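Local coordinates for protein tyrosine--tRNA ligase (Pyrococcus horikoshii, PDB 2CYC) that probably activates tyrosine with ATP and transfers it to the acceptor end of tRNA(Tyr), working as a homodimeric class I synthetase, at residues R155-G158 with E159-F163; N341-A344 with E345-N349. One frame throughout, in Å; residues are numbered along the deposited sequence.

Interaction 1 (R155-G158 with E159-F163); sequences RQMG and EAIDF
M157 and I161 meet across a type I beta turn that runs from G158 to I161, in the loop between helix 143-148 and helix 164-178. Their side chains cross at roughly a right angle, and they touch through methyl groups: CE of M157 comes to 4.2 Å from CG2 of I161, a loose apolar contact. M157 reaches this place because its chain folds back at chi2 (-57°) and again at chi3, bringing the end of the thioether nearer to the turn. In I161 the CG1 branch lies anti to the backbone N (chi1 -166°), which leaves CG2 as the branch that faces the methionine. The turn is closed by a weak bond from I161 N to G158 O, 3.4 Å long with an N-H...O angle of 158°. I161 also packs on L166 of helix 164-178 and on L143 of the second subunit, so the loop is part of the dimer interface. Beyond it, D162 forms a salt bridge with K165. Back at the turn, CG2 of I161 also lies 3.6 Å from G158 O.

Interaction 2 (N341-A344 with E345-N349); sequences NAVA and EYLIN
Four successive i to i+4 backbone bonds, E345 N to N341 O, Y346 N to A342 O, L347 N to V343 O and I348 N to A344 O, make this a regular alpha-helical stretch of helix 336-350. The first, from E345 N to N341 O, is the longest at 3.2 Å. The last, from I348 N to A344 O, is the shortest at 2.8 Å. One turn apart, V343 and L347 lie side by side and point the same way, with CG1 of V343 3.9 Å from CD2 of L347. The valine presents this methyl with CG1 anti to its backbone N (chi1 171°). L347 stands over the preceding turn, its CB 3.4 Å from V343 O, while its CD1 lies at the edge of the Y346 ring, in the ring plane. I348 leans back along the helix, and its CG1 comes to 3.1 Å from A344 O, a close approach to a carbonyl already taken by the I348 amide. E345 has CG beside its backbone N (chi1 -68°), which lays CG 3.6 Å from N341 O; the bend at chi2 then turns the carboxylate, whose OE2 forms a salt bridge with NE of R271. V343 and Y346 pack on I297 of helix 288-297, V343 also on V293 and Y346 also on I296. V343 and I348 pack on L274 and I270 of helix 267-276, respectively, while A342 lies against F305 and V307 of strand 305-307.

In the fold
Interaction 1 comes first along the chain and closes well before interaction 2 opens. Their centres are 41 Å apart, their nearest atoms about 27 Å, and they lie on opposite sides of the chain's centre. Interaction 1 lies on the tyrosine-binding side, the I161 side chain about 13 Å from the bound tyrosine: its loop leads into helix 164-178, which carries the tyrosine-binding residues Y168, Q172 and D175, and it is part of the dimer interface, where F163 meets F163 of the other chain. Interaction 2 lies in helix 336-350, among helices 267-276 and 288-297 that follow the KMSKS region. The two therefore mark separate regions, one at the dimer interface, one in the C-terminal helical part.

Interaction 1 (R155-G158 with E159-F163)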
ATOM      1  N   ARG A 155      15.915  -4.415  -6.488  1.00 37.92           N
ATOM      2  CA  ARG A 155      15.858  -3.095  -7.112  1.00 39.69           C
ATOM      3  C   ARG A 155      16.476  -2.009  -6.259  1.00 42.22           C
ATOM      4  O   ARG A 155      16.738  -2.198  -5.068  1.00 37.63           O
ATOM      5  CB  ARG A 155      14.410  -2.690  -7.387  1.00 37.58           C
ATOM      6  CG  ARG A 155      13.767  -3.470  -8.487  1.00 48.06           C
ATOM      7  CD  ARG A 155      12.272  -3.312  -8.465  1.00 37.90           C
ATOM      8  NE  ARG A 155      11.677  -4.246  -9.406  1.00 49.69           N
ATOM      9  CZ  ARG A 155      11.740  -4.118 -10.724  1.00 50.01           C
ATOM     10  NH1 ARG A 155      12.367  -3.080 -11.257  1.00 51.75           N
ATOM     11  NH2 ARG A 155      11.191  -5.038 -11.507  1.00 54.40           N
ATOM     12  N   GLN A 156      16.697  -0.868  -6.898  1.00 39.77           N
ATOM     13  CA  GLN A 156      17.231   0.305  -6.235  1.00 45.17           C
ATOM     14  C   GLN A 156      16.174   1.379  -6.471  1.00 45.08           C
ATOM     15  O   GLN A 156      15.427   1.310  -7.447  1.00 44.57           O
ATOM     16  CB  GLN A 156      18.566   0.722  -6.860  1.00 44.82           C
ATOM     17  CG  GLN A 156      19.701  -0.260  -6.622  1.00 52.69           C
ATOM     18  CD  GLN A 156      19.845  -0.657  -5.157  1.00 60.84           C
ATOM     19  OE1 GLN A 156      19.846   0.195  -4.263  1.00 58.77           O
ATOM     20  NE2 GLN A 156      19.976  -1.957  -4.909  1.00 63.01           N
ATOM     21  N   MET A 157      16.096   2.353  -5.575  1.00 46.09           N
ATOM     22  CA  MET A 157      15.122   3.422  -5.720  1.00 51.73           C
ATOM     23  C   MET A 157      15.307   4.192  -7.024  1.00 57.72           C
ATOM     24  O   MET A 157      16.312   4.875  -7.214  1.00 61.59           O
ATOM     25  CB  MET A 157      15.213   4.384  -4.534  1.00 50.14           C
ATOM     26  CG  MET A 157      14.382   3.959  -3.332  1.00 49.15           C
ATOM     27  SD  MET A 157      12.622   3.748  -3.761  1.00 52.28           S
ATOM     28  CE  MET A 157      12.170   5.406  -4.191  1.00 39.09           C
ATOM     29  N   GLY A 158      14.331   4.069  -7.921  1.00 61.90           N
ATOM     30  CA  GLY A 158      14.388   4.764  -9.194  1.00 61.46           C
ATOM     31  C   GLY A 158      13.523   6.009  -9.181  1.00 61.67           C
ATOM     32  O   GLY A 158      12.546   6.094  -8.436  1.00 60.41           O
ATOM     33  N   GLU A 159      13.880   6.983 -10.009  1.00 62.93           N
ATOM     34  CA  GLU A 159      13.130   8.234 -10.083  1.00 66.63           C
ATOM     35  C   GLU A 159      11.645   8.033 -10.388  1.00 63.54           C
ATOM     36  O   GLU A 159      10.786   8.656  -9.761  1.00 64.20           O
ATOM     37  CB  GLU A 159      13.740   9.160 -11.145  1.00 72.45           C
ATOM     38  CG  GLU A 159      15.117   9.716 -10.796  1.00 81.20           C
ATOM     39  CD  GLU A 159      15.094  10.620  -9.574  1.00 86.75           C
ATOM     40  OE1 GLU A 159      14.304  11.590  -9.560  1.00 88.07           O
ATOM     41  OE2 GLU A 159      15.871  10.363  -8.628  1.00 88.58           O
ATOM     42  N   ALA A 160      11.341   7.167 -11.347  1.00 55.71           N
ATOM     43  CA  ALA A 160       9.953   6.938 -11.725  1.00 51.38           C
ATOM     44  C   ALA A 160       9.423   5.558 -11.350  1.00 47.17           C
ATOM     45  O   ALA A 160       8.642   4.966 -12.097  1.00 45.06           O
ATOM     46  CB  ALA A 160       9.787   7.167 -13.227  1.00 55.18           C
ATOM     47  N   ILE A 161       9.832   5.046 -10.197  1.00 39.91           N
ATOM     48  CA  ILE A 161       9.364   3.734  -9.770  1.00 35.17           C
ATOM     49  C   ILE A 161       7.861   3.795  -9.478  1.00 29.76           C
ATOM     50  O   ILE A 161       7.371   4.782  -8.925  1.00 25.68           O
ATOM     51  CB  ILE A 161      10.137   3.260  -8.522  1.00 31.99           C
ATOM     52  CG1 ILE A 161       9.883   1.771  -8.289  1.00 28.79           C
ATOM     53  CG2 ILE A 161       9.740   4.090  -7.306  1.00 30.37           C
ATOM     54  CD1 ILE A 161      10.724   1.195  -7.168  1.00 31.06           C
ATOM     55  N   ASP A 162       7.127   2.753  -9.869  1.00 27.28           N
ATOM     56  CA  ASP A 162       5.686   2.725  -9.632  1.00 26.84           C
ATOM     57  C   ASP A 162       5.406   2.486  -8.150  1.00 23.36           C
ATOM     58  O   ASP A 162       6.207   1.868  -7.440  1.00 19.12           O
ATOM     59  CB  ASP A 162       5.008   1.648 -10.488  1.00 27.88           C
ATOM     60  CG  ASP A 162       5.552   0.257 -10.225  1.00 33.84           C
ATOM     61  OD1 ASP A 162       6.610  -0.099 -10.792  1.00 38.07           O
ATOM     62  OD2 ASP A 162       4.918  -0.479  -9.442  1.00 31.45           O
ATOM     63  N   PHE A 163       4.258   2.964  -7.683  1.00 19.10           N
ATOM     64  CA  PHE A 163       3.934   2.837  -6.277  1.00 18.91           C
ATOM     65  C   PHE A 163       3.756   1.420  -5.753  1.00 20.44           C
ATOM     66  O   PHE A 163       4.081   1.147  -4.593  1.00 20.42           O
ATOM     67  CB  PHE A 163       2.693   3.672  -5.933  1.00 20.70           C
ATOM     68  CG  PHE A 163       2.421   3.746  -4.452  1.00 18.08           C
ATOM     69  CD1 PHE A 163       1.340   3.075  -3.894  1.00 17.34           C
ATOM     70  CD2 PHE A 163       3.290   4.437  -3.609  1.00 12.24           C
ATOM     71  CE1 PHE A 163       1.126   3.084  -2.511  1.00 19.18           C
ATOM     72  CE2 PHE A 163       3.090   4.455  -2.223  1.00 19.17           C
ATOM     73  CZ  PHE A 163       2.003   3.773  -1.672  1.00 15.39           C
TER

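Interaction 2 (N341-A344 with E345-N349)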
ATOM      1  N   ASN A 341      36.522 -30.442 -11.692  1.00 23.87           N
ATOM      2  CA  ASN A 341      35.994 -31.708 -12.167  1.00 24.73           C
ATOM      3  C   ASN A 341      35.334 -32.480 -11.029  1.00 23.84           C
ATOM      4  O   ASN A 341      34.279 -33.090 -11.207  1.00 23.83           O
ATOM      5  CB  ASN A 341      37.110 -32.538 -12.812  1.00 27.00           C
ATOM      6  CG  ASN A 341      36.698 -33.981 -13.061  1.00 39.85           C
ATOM      7  OD1 ASN A 341      37.114 -34.887 -12.335  1.00 41.42           O
ATOM      8  ND2 ASN A 341      35.868 -34.202 -14.081  1.00 37.14           N
ATOM      9  N   ALA A 342      35.936 -32.444  -9.846  1.00 23.81           N
ATOM     10  CA  ALA A 342      35.351 -33.170  -8.725  1.00 26.08           C
ATOM     11  C   ALA A 342      34.016 -32.531  -8.309  1.00 22.65           C
ATOM     12  O   ALA A 342      33.057 -33.232  -8.010  1.00 19.48           O
ATOM     13  CB  ALA A 342      36.329 -33.211  -7.547  1.00 25.30           C
ATOM     14  N   VAL A 343      33.942 -31.202  -8.311  1.00 22.61           N
ATOM     15  CA  VAL A 343      32.696 -30.541  -7.932  1.00 22.03           C
ATOM     16  C   VAL A 343      31.583 -30.855  -8.930  1.00 22.32           C
ATOM     17  O   VAL A 343      30.442 -31.081  -8.534  1.00 23.08           O
ATOM     18  CB  VAL A 343      32.877 -29.016  -7.815  1.00 19.54           C
ATOM     19  CG1 VAL A 343      31.520 -28.330  -7.648  1.00 21.77           C
ATOM     20  CG2 VAL A 343      33.766 -28.700  -6.613  1.00 22.54           C
ATOM     21  N   ALA A 344      31.911 -30.879 -10.219  1.00 21.48           N
ATOM     22  CA  ALA A 344      30.916 -31.187 -11.245  1.00 22.65           C
ATOM     23  C   ALA A 344      30.282 -32.570 -11.036  1.00 25.57           C
ATOM     24  O   ALA A 344      29.048 -32.714 -11.047  1.00 21.88           O
ATOM     25  CB  ALA A 344      31.551 -31.119 -12.630  1.00 22.78           C
ATOM     26  N   GLU A 345      31.127 -33.586 -10.857  1.00 21.51           N
ATOM     27  CA  GLU A 345      30.644 -34.953 -10.658  1.00 22.65           C
ATOM     28  C   GLU A 345      29.816 -35.055  -9.390  1.00 22.91           C
ATOM     29  O   GLU A 345      28.779 -35.725  -9.371  1.00 24.58           O
ATOM     30  CB  GLU A 345      31.818 -35.941 -10.604  1.00 22.35           C
ATOM     31  CG  GLU A 345      32.541 -36.103 -11.940  1.00 33.79           C
ATOM     32  CD  GLU A 345      31.579 -36.391 -13.077  1.00 40.83           C
ATOM     33  OE1 GLU A 345      30.732 -37.298 -12.914  1.00 41.79           O
ATOM     34  OE2 GLU A 345      31.668 -35.712 -14.128  1.00 40.90           O
ATOM     35  N   TYR A 346      30.271 -34.396  -8.327  1.00 17.22           N
ATOM     36  CA  TYR A 346      29.519 -34.404  -7.073  1.00 20.09           C
ATOM     37  C   TYR A 346      28.111 -33.832  -7.331  1.00 18.01           C
ATOM     38  O   TYR A 346      27.104 -34.387  -6.896  1.00 19.57           O
ATOM     39  CB  TYR A 346      30.223 -33.538  -6.023  1.00 20.68           C
ATOM     40  CG  TYR A 346      29.414 -33.375  -4.752  1.00 23.31           C
ATOM     41  CD1 TYR A 346      29.606 -34.224  -3.658  1.00 24.75           C
ATOM     42  CD2 TYR A 346      28.421 -32.404  -4.663  1.00 24.78           C
ATOM     43  CE1 TYR A 346      28.822 -34.106  -2.508  1.00 24.85           C
ATOM     44  CE2 TYR A 346      27.632 -32.278  -3.524  1.00 26.57           C
ATOM     45  CZ  TYR A 346      27.832 -33.127  -2.455  1.00 29.84           C
ATOM     46  OH  TYR A 346      27.030 -32.992  -1.345  1.00 36.53           O
ATOM     47  N   LEU A 347      28.056 -32.707  -8.037  1.00 20.55           N
ATOM     48  CA  LEU A 347      26.783 -32.050  -8.354  1.00 21.79           C
ATOM     49  C   LEU A 347      25.907 -32.924  -9.264  1.00 21.14           C
ATOM     50  O   LEU A 347      24.689 -33.023  -9.081  1.00 22.44           O
ATOM     51  CB  LEU A 347      27.069 -30.704  -9.026  1.00 20.12           C
ATOM     52  CG  LEU A 347      26.869 -29.396  -8.251  1.00 30.59           C
ATOM     53  CD1 LEU A 347      27.098 -29.584  -6.787  1.00 24.05           C
ATOM     54  CD2 LEU A 347      27.791 -28.329  -8.821  1.00 17.31           C
ATOM     55  N   ILE A 348      26.531 -33.569 -10.241  1.00 22.92           N
ATOM     56  CA  ILE A 348      25.800 -34.427 -11.162  1.00 23.63           C
ATOM     57  C   ILE A 348      25.112 -35.551 -10.398  1.00 27.86           C
ATOM     58  O   ILE A 348      23.944 -35.867 -10.647  1.00 23.84           O
ATOM     59  CB  ILE A 348      26.750 -35.026 -12.218  1.00 24.66           C
ATOM     60  CG1 ILE A 348      27.174 -33.931 -13.197  1.00 22.17           C
ATOM     61  CG2 ILE A 348      26.078 -36.195 -12.938  1.00 23.67           C
ATOM     62  CD1 ILE A 348      28.252 -34.380 -14.185  1.00 20.32           C
ATOM     63  N   ASN A 349      25.831 -36.139  -9.449  1.00 27.58           N
ATOM     64  CA  ASN A 349      25.272 -37.232  -8.671  1.00 30.31           C
ATOM     65  C   ASN A 349      24.257 -36.758  -7.658  1.00 26.21           C
ATOM     66  O   ASN A 349      23.220 -37.397  -7.461  1.00 24.74           O
ATOM     67  CB  ASN A 349      26.387 -38.023  -7.983  1.00 26.41           C
ATOM     68  CG  ASN A 349      27.236 -38.790  -8.978  1.00 35.45           C
ATOM     69  OD1 ASN A 349      26.707 -39.441  -9.884  1.00 38.88           O
ATOM     70  ND2 ASN A 349      28.555 -38.721  -8.822  1.00 35.24           N
TER